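Local coordinates for aspartate-semialdehyde dehydrogenase 2 (Vibrio cholerae, PDB 2R00), which catalyses the NADPH-dependent reductive dephosphorylation of L-aspartyl-4-phosphate to L-aspartate-semialdehyde, a step toward lysine, methionine and threonine, at residues V58-S72 with W81-N95. Numbering follows the deposited sequence.
Sequences VEEFDWSQVHIALFS and WAPIAAEAGVVVIDN
Phe71, Trp63 and Trp81 carry the packing within a beta-alpha-beta unit of the Rossmann-type nucleotide-binding domain, in which strands 68-71 and 91-94 run parallel and helix 75-87 links them, its 81-87 part nearly antiparallel to strand 68-71 with axes 10.0 Å apart. CG1 of Val92 sits over the centre of one face of Phe71, 3.7 Å from the ring centroid, while the ring's CE2 edge meets the helix backbone at Trp81 C and Ala82 N. The Trp63 indole is clasped from both sides: Ala85 CB lies over one face, 3.5 Å from Trp63 CE3 and toward the rim, and the ring of Phe61 reaches the opposite face with CD2. The side chains of Trp63 and Trp81 cross at about a right angle, the former bringing NE1 within 4.0 Å of Trp81 CE3. At chi1 64° Val58 turns CG2 opposite its backbone N, setting this methyl over the six-membered ring of Trp81 in a CH-pi contact; the carboxylate of Glu59 stands at the edge of the same indole, its plane turned 80° from it. Five backbone hydrogen bonds join the strands and the residues flanking them; one water donates to both His67 O and Gly89 O, the latter at 2.6 Å.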
loop_
_atom_site.group_PDB
_atom_site.type_symbol
_atom_site.label_atom_id
_atom_site.label_comp_id
_atom_site.label_asym_id
_atom_site.label_seq_id
_atom_site.Cartn_x
_atom_site.Cartn_y
_atom_site.Cartn_z
ATOM N N VAL A 58 3.877 29.050 29.437
ATOM C CA VAL A 58 2.678 28.371 29.945
ATOM C C VAL A 58 2.627 28.346 31.485
ATOM O O VAL A 58 1.550 28.435 32.070
ATOM C CB VAL A 58 2.523 26.931 29.333
ATOM C CG1 VAL A 58 3.683 26.004 29.741
ATOM C CG2 VAL A 58 1.174 26.335 29.680
ATOM N N GLU A 59 3.798 28.258 32.115
ATOM C CA GLU A 59 3.931 28.197 33.578
ATOM C C GLU A 59 3.389 29.441 34.284
ATOM O O GLU A 59 2.986 29.368 35.450
ATOM C CB GLU A 59 5.399 28.001 33.969
ATOM C CG GLU A 59 6.046 26.697 33.474
ATOM C CD GLU A 59 5.708 25.484 34.334
ATOM O OE1 GLU A 59 5.024 25.638 35.372
ATOM O OE2 GLU A 59 6.133 24.365 33.968
ATOM N N GLU A 60 3.401 30.577 33.581
ATOM C CA GLU A 60 2.913 31.848 34.130
ATOM C C GLU A 60 1.499 32.233 33.659
ATOM O O GLU A 60 0.926 33.217 34.136
ATOM C CB GLU A 60 3.906 32.984 33.820
ATOM C CG GLU A 60 5.355 32.727 34.273
ATOM C CD GLU A 60 6.319 33.854 33.879
ATOM O OE1 GLU A 60 6.162 34.445 32.782
ATOM O OE2 GLU A 60 7.252 34.147 34.666
ATOM N N PHE A 61 0.924 31.446 32.749
ATOM C CA PHE A 61 -0.331 31.813 32.100
ATOM C C PHE A 61 -1.560 31.685 33.000
ATOM O O PHE A 61 -1.718 30.691 33.712
ATOM C CB PHE A 61 -0.517 31.008 30.805
ATOM C CG PHE A 61 -1.640 31.500 29.936
ATOM C CD1 PHE A 61 -1.588 32.765 29.350
ATOM C CD2 PHE A 61 -2.756 30.696 29.692
ATOM C CE1 PHE A 61 -2.630 33.223 28.539
ATOM C CE2 PHE A 61 -3.796 31.140 28.882
ATOM C CZ PHE A 61 -3.735 32.408 28.304
ATOM N N ASP A 62 -2.415 32.706 32.956
ATOM C CA ASP A 62 -3.723 32.700 33.610
ATOM C C ASP A 62 -4.760 32.192 32.604
ATOM O O ASP A 62 -5.073 32.872 31.629
ATOM C CB ASP A 62 -4.076 34.120 34.111
ATOM C CG ASP A 62 -5.506 34.238 34.625
ATOM O OD1 ASP A 62 -6.126 33.205 34.946
ATOM O OD2 ASP A 62 -6.019 35.380 34.708
ATOM N N TRP A 63 -5.286 30.994 32.851
ATOM C CA TRP A 63 -6.182 30.320 31.907
ATOM C C TRP A 63 -7.592 30.913 31.900
ATOM O O TRP A 63 -8.362 30.665 30.974
ATOM C CB TRP A 63 -6.234 28.804 32.184
ATOM C CG TRP A 63 -4.927 28.079 31.930
ATOM C CD1 TRP A 63 -3.965 27.780 32.846
ATOM C CD2 TRP A 63 -4.461 27.554 30.674
ATOM N NE1 TRP A 63 -2.924 27.107 32.244
ATOM C CE2 TRP A 63 -3.205 26.954 30.912
ATOM C CE3 TRP A 63 -4.988 27.528 29.373
ATOM C CZ2 TRP A 63 -2.459 26.333 29.893
ATOM C CZ3 TRP A 63 -4.241 26.912 28.356
ATOM C CH2 TRP A 63 -2.995 26.322 28.629
ATOM N N SER A 64 -7.917 31.699 32.930
ATOM C CA SER A 64 -9.206 32.405 33.027
ATOM C C SER A 64 -9.432 33.377 31.881
ATOM O O SER A 64 -10.565 33.796 31.619
ATOM C CB SER A 64 -9.308 33.154 34.357
ATOM O OG SER A 64 -9.498 32.235 35.421
ATOM N N GLN A 65 -8.349 33.731 31.203
ATOM C CA GLN A 65 -8.398 34.628 30.047
ATOM C C GLN A 65 -9.074 34.038 28.806
ATOM O O GLN A 65 -9.512 34.788 27.935
ATOM C CB GLN A 65 -6.988 35.082 29.677
ATOM C CG GLN A 65 -6.313 35.927 30.740
ATOM C CD GLN A 65 -4.884 36.252 30.396
ATOM O OE1 GLN A 65 -3.993 35.406 30.503
ATOM N NE2 GLN A 65 -4.648 37.490 29.984
ATOM N N VAL A 66 -9.159 32.710 28.713
ATOM C CA VAL A 66 -9.587 32.081 27.450
ATOM C C VAL A 66 -10.823 31.197 27.562
ATOM O O VAL A 66 -11.107 30.632 28.624
ATOM C CB VAL A 66 -8.433 31.303 26.741
ATOM C CG1 VAL A 66 -7.367 32.263 26.237
ATOM C CG2 VAL A 66 -7.809 30.284 27.654
ATOM N N HIS A 67 -11.545 31.086 26.448
ATOM C CA HIS A 67 -12.706 30.214 26.344
ATOM C C HIS A 67 -12.308 28.822 25.856
ATOM O O HIS A 67 -12.854 27.819 26.308
ATOM C CB HIS A 67 -13.725 30.802 25.372
ATOM C CG HIS A 67 -14.290 32.120 25.807
ATOM N ND1 HIS A 67 -13.759 33.328 25.401
ATOM C CD2 HIS A 67 -15.343 32.418 26.604
ATOM C CE1 HIS A 67 -14.459 34.314 25.935
ATOM N NE2 HIS A 67 -15.428 33.790 26.668
ATOM N N ILE A 68 -11.372 28.788 24.911
ATOM C CA ILE A 68 -10.994 27.561 24.199
ATOM C C ILE A 68 -9.483 27.531 24.006
ATOM O O ILE A 68 -8.856 28.559 23.735
ATOM C CB ILE A 68 -11.702 27.462 22.816
ATOM C CG1 ILE A 68 -13.222 27.350 22.989
ATOM C CG2 ILE A 68 -11.176 26.262 21.986
ATOM C CD1 ILE A 68 -14.001 27.718 21.734
ATOM N N ALA A 69 -8.895 26.350 24.159
ATOM C CA ALA A 69 -7.474 26.199 23.887
ATOM C C ALA A 69 -7.265 25.054 22.914
ATOM O O ALA A 69 -7.930 24.031 23.020
ATOM C CB ALA A 69 -6.695 25.957 25.179
ATOM N N LEU A 70 -6.360 25.252 21.961
ATOM C CA LEU A 70 -5.919 24.198 21.058
ATOM C C LEU A 70 -4.528 23.777 21.505
ATOM O O LEU A 70 -3.611 24.597 21.535
ATOM C CB LEU A 70 -5.885 24.693 19.592
ATOM C CG LEU A 70 -7.037 25.518 19.010
ATOM C CD1 LEU A 70 -6.734 25.977 17.578
ATOM C CD2 LEU A 70 -8.357 24.753 19.038
ATOM N N PHE A 71 -4.375 22.504 21.864
ATOM C CA PHE A 71 -3.097 21.980 22.359
ATOM C C PHE A 71 -2.412 21.160 21.278
ATOM O O PHE A 71 -3.019 20.254 20.701
ATOM C CB PHE A 71 -3.328 21.056 23.571
ATOM C CG PHE A 71 -3.469 21.764 24.909
ATOM C CD1 PHE A 71 -4.020 23.050 25.018
ATOM C CD2 PHE A 71 -3.105 21.099 26.080
ATOM C CE1 PHE A 71 -4.150 23.667 26.273
ATOM C CE2 PHE A 71 -3.226 21.710 27.335
ATOM C CZ PHE A 71 -3.761 22.993 27.432
ATOM N N SER A 72 -1.147 21.452 21.017
ATOM C CA SER A 72 -0.351 20.581 20.147
ATOM C C SER A 72 1.124 20.627 20.503
ATOM O O SER A 72 1.960 20.934 19.658
ATOM C CB SER A 72 -0.563 20.928 18.663
ATOM O OG SER A 72 -0.020 19.903 17.832
ATOM N N TRP A 81 -1.010 19.678 31.479
ATOM C CA TRP A 81 -1.650 20.988 31.337
ATOM C C TRP A 81 -3.143 21.040 30.986
ATOM O O TRP A 81 -3.826 21.995 31.361
ATOM C CB TRP A 81 -0.844 21.872 30.376
ATOM C CG TRP A 81 0.412 22.337 31.003
ATOM C CD1 TRP A 81 1.668 21.909 30.727
ATOM C CD2 TRP A 81 0.530 23.290 32.067
ATOM N NE1 TRP A 81 2.576 22.558 31.530
ATOM C CE2 TRP A 81 1.902 23.412 32.364
ATOM C CE3 TRP A 81 -0.393 24.078 32.776
ATOM C CZ2 TRP A 81 2.387 24.278 33.361
ATOM C CZ3 TRP A 81 0.087 24.940 33.775
ATOM C CH2 TRP A 81 1.466 25.028 34.052
ATOM N N ALA A 82 -3.656 20.040 30.272
ATOM C CA ALA A 82 -5.073 20.067 29.902
ATOM C C ALA A 82 -6.017 19.996 31.099
ATOM O O ALA A 82 -7.040 20.684 31.096
ATOM C CB ALA A 82 -5.426 18.992 28.872
ATOM N N PRO A 83 -5.719 19.134 32.094
ATOM C CA PRO A 83 -6.538 19.199 33.313
ATOM C C PRO A 83 -6.561 20.581 33.987
ATOM O O PRO A 83 -7.591 20.980 34.532
ATOM C CB PRO A 83 -5.872 18.168 34.233
ATOM C CG PRO A 83 -5.270 17.164 33.280
ATOM C CD PRO A 83 -4.728 18.039 32.169
ATOM N N ILE A 84 -5.431 21.278 33.962
ATOM C CA ILE A 84 -5.297 22.604 34.581
ATOM C C ILE A 84 -6.116 23.665 33.834
ATOM O O ILE A 84 -6.842 24.445 34.449
ATOM C CB ILE A 84 -3.814 23.016 34.693
ATOM C CG1 ILE A 84 -3.076 22.013 35.601
ATOM C CG2 ILE A 84 -3.691 24.446 35.221
ATOM C CD1 ILE A 84 -1.611 22.316 35.807
ATOM N N ALA A 85 -6.024 23.665 32.509
ATOM C CA ALA A 85 -6.866 24.528 31.688
ATOM C C ALA A 85 -8.337 24.194 31.890
ATOM O O ALA A 85 -9.157 25.083 32.103
ATOM C CB ALA A 85 -6.472 24.416 30.204
ATOM N N ALA A 86 -8.674 22.906 31.853
ATOM C CA ALA A 86 -10.059 22.471 32.047
ATOM C C ALA A 86 -10.628 22.942 33.391
ATOM O O ALA A 86 -11.753 23.443 33.459
ATOM C CB ALA A 86 -10.159 20.933 31.929
ATOM N N GLU A 87 -9.838 22.779 34.452
ATOM C CA GLU A 87 -10.225 23.199 35.805
ATOM C C GLU A 87 -10.545 24.696 35.842
ATOM O O GLU A 87 -11.446 25.121 36.554
ATOM C CB GLU A 87 -9.120 22.843 36.804
ATOM C CG GLU A 87 -9.293 23.412 38.227
ATOM C CD GLU A 87 -8.067 23.197 39.081
ATOM O OE1 GLU A 87 -6.981 23.701 38.720
ATOM O OE2 GLU A 87 -8.181 22.517 40.121
ATOM N N ALA A 88 -9.822 25.484 35.050
ATOM C CA ALA A 88 -10.048 26.923 34.974
ATOM C C ALA A 88 -11.271 27.287 34.121
ATOM O O ALA A 88 -11.621 28.460 34.013
ATOM C CB ALA A 88 -8.799 27.625 34.459
ATOM N N GLY A 89 -11.917 26.277 33.531
ATOM C CA GLY A 89 -13.137 26.475 32.746
ATOM C C GLY A 89 -12.896 26.646 31.249
ATOM O O GLY A 89 -13.818 26.990 30.513
ATOM N N VAL A 90 -11.661 26.403 30.806
ATOM C CA VAL A 90 -11.312 26.387 29.374
ATOM C C VAL A 90 -11.733 25.044 28.736
ATOM O O VAL A 90 -11.601 23.987 29.359
ATOM C CB VAL A 90 -9.779 26.573 29.172
ATOM C CG1 VAL A 90 -9.430 26.765 27.703
ATOM C CG2 VAL A 90 -9.265 27.740 29.988
ATOM N N VAL A 91 -12.233 25.085 27.497
ATOM C CA VAL A 91 -12.468 23.860 26.744
ATOM C C VAL A 91 -11.252 23.583 25.863
ATOM O O VAL A 91 -10.897 24.391 24.994
ATOM C CB VAL A 91 -13.797 23.880 25.922
ATOM C CG1 VAL A 91 -14.050 22.507 25.266
ATOM C CG2 VAL A 91 -14.962 24.251 26.811
ATOM N N VAL A 92 -10.603 22.445 26.120
ATOM C CA VAL A 92 -9.349 22.091 25.461
ATOM C C VAL A 92 -9.638 21.166 24.283
ATOM O O VAL A 92 -10.318 20.155 24.432
ATOM C CB VAL A 92 -8.358 21.405 26.439
ATOM C CG1 VAL A 92 -7.046 21.034 25.740
ATOM C CG2 VAL A 92 -8.090 22.294 27.656
ATOM N N ILE A 93 -9.148 21.543 23.110
ATOM C CA ILE A 93 -9.174 20.663 21.948
ATOM C C ILE A 93 -7.748 20.142 21.790
ATOM O O ILE A 93 -6.823 20.914 21.554
ATOM C CB ILE A 93 -9.714 21.386 20.675
ATOM C CG1 ILE A 93 -11.198 21.756 20.880
ATOM C CG2 ILE A 93 -9.522 20.500 19.441
ATOM C CD1 ILE A 93 -11.665 23.011 20.134
ATOM N N ASP A 94 -7.581 18.833 21.985
ATOM C CA ASP A 94 -6.258 18.256 22.197
ATOM C C ASP A 94 -5.751 17.479 21.003
ATOM O O ASP A 94 -6.268 16.413 20.686
ATOM C CB ASP A 94 -6.240 17.342 23.425
ATOM C CG ASP A 94 -4.835 16.994 23.851
ATOM O OD1 ASP A 94 -4.015 17.933 23.942
ATOM O OD2 ASP A 94 -4.544 15.797 24.082
ATOM N N ASN A 95 -4.711 18.001 20.373
ATOM C CA ASN A 95 -4.099 17.313 19.246
ATOM C C ASN A 95 -2.911 16.471 19.684
ATOM O O ASN A 95 -1.781 16.685 19.231
ATOM C CB ASN A 95 -3.717 18.296 18.139
ATOM C CG ASN A 95 -3.179 17.597 16.903
ATOM O OD1 ASN A 95 -3.844 16.749 16.320
ATOM N ND2 ASN A 95 -1.959 17.922 16.532
HETATM O O HOH W 1 -14.835 27.914 28.289
#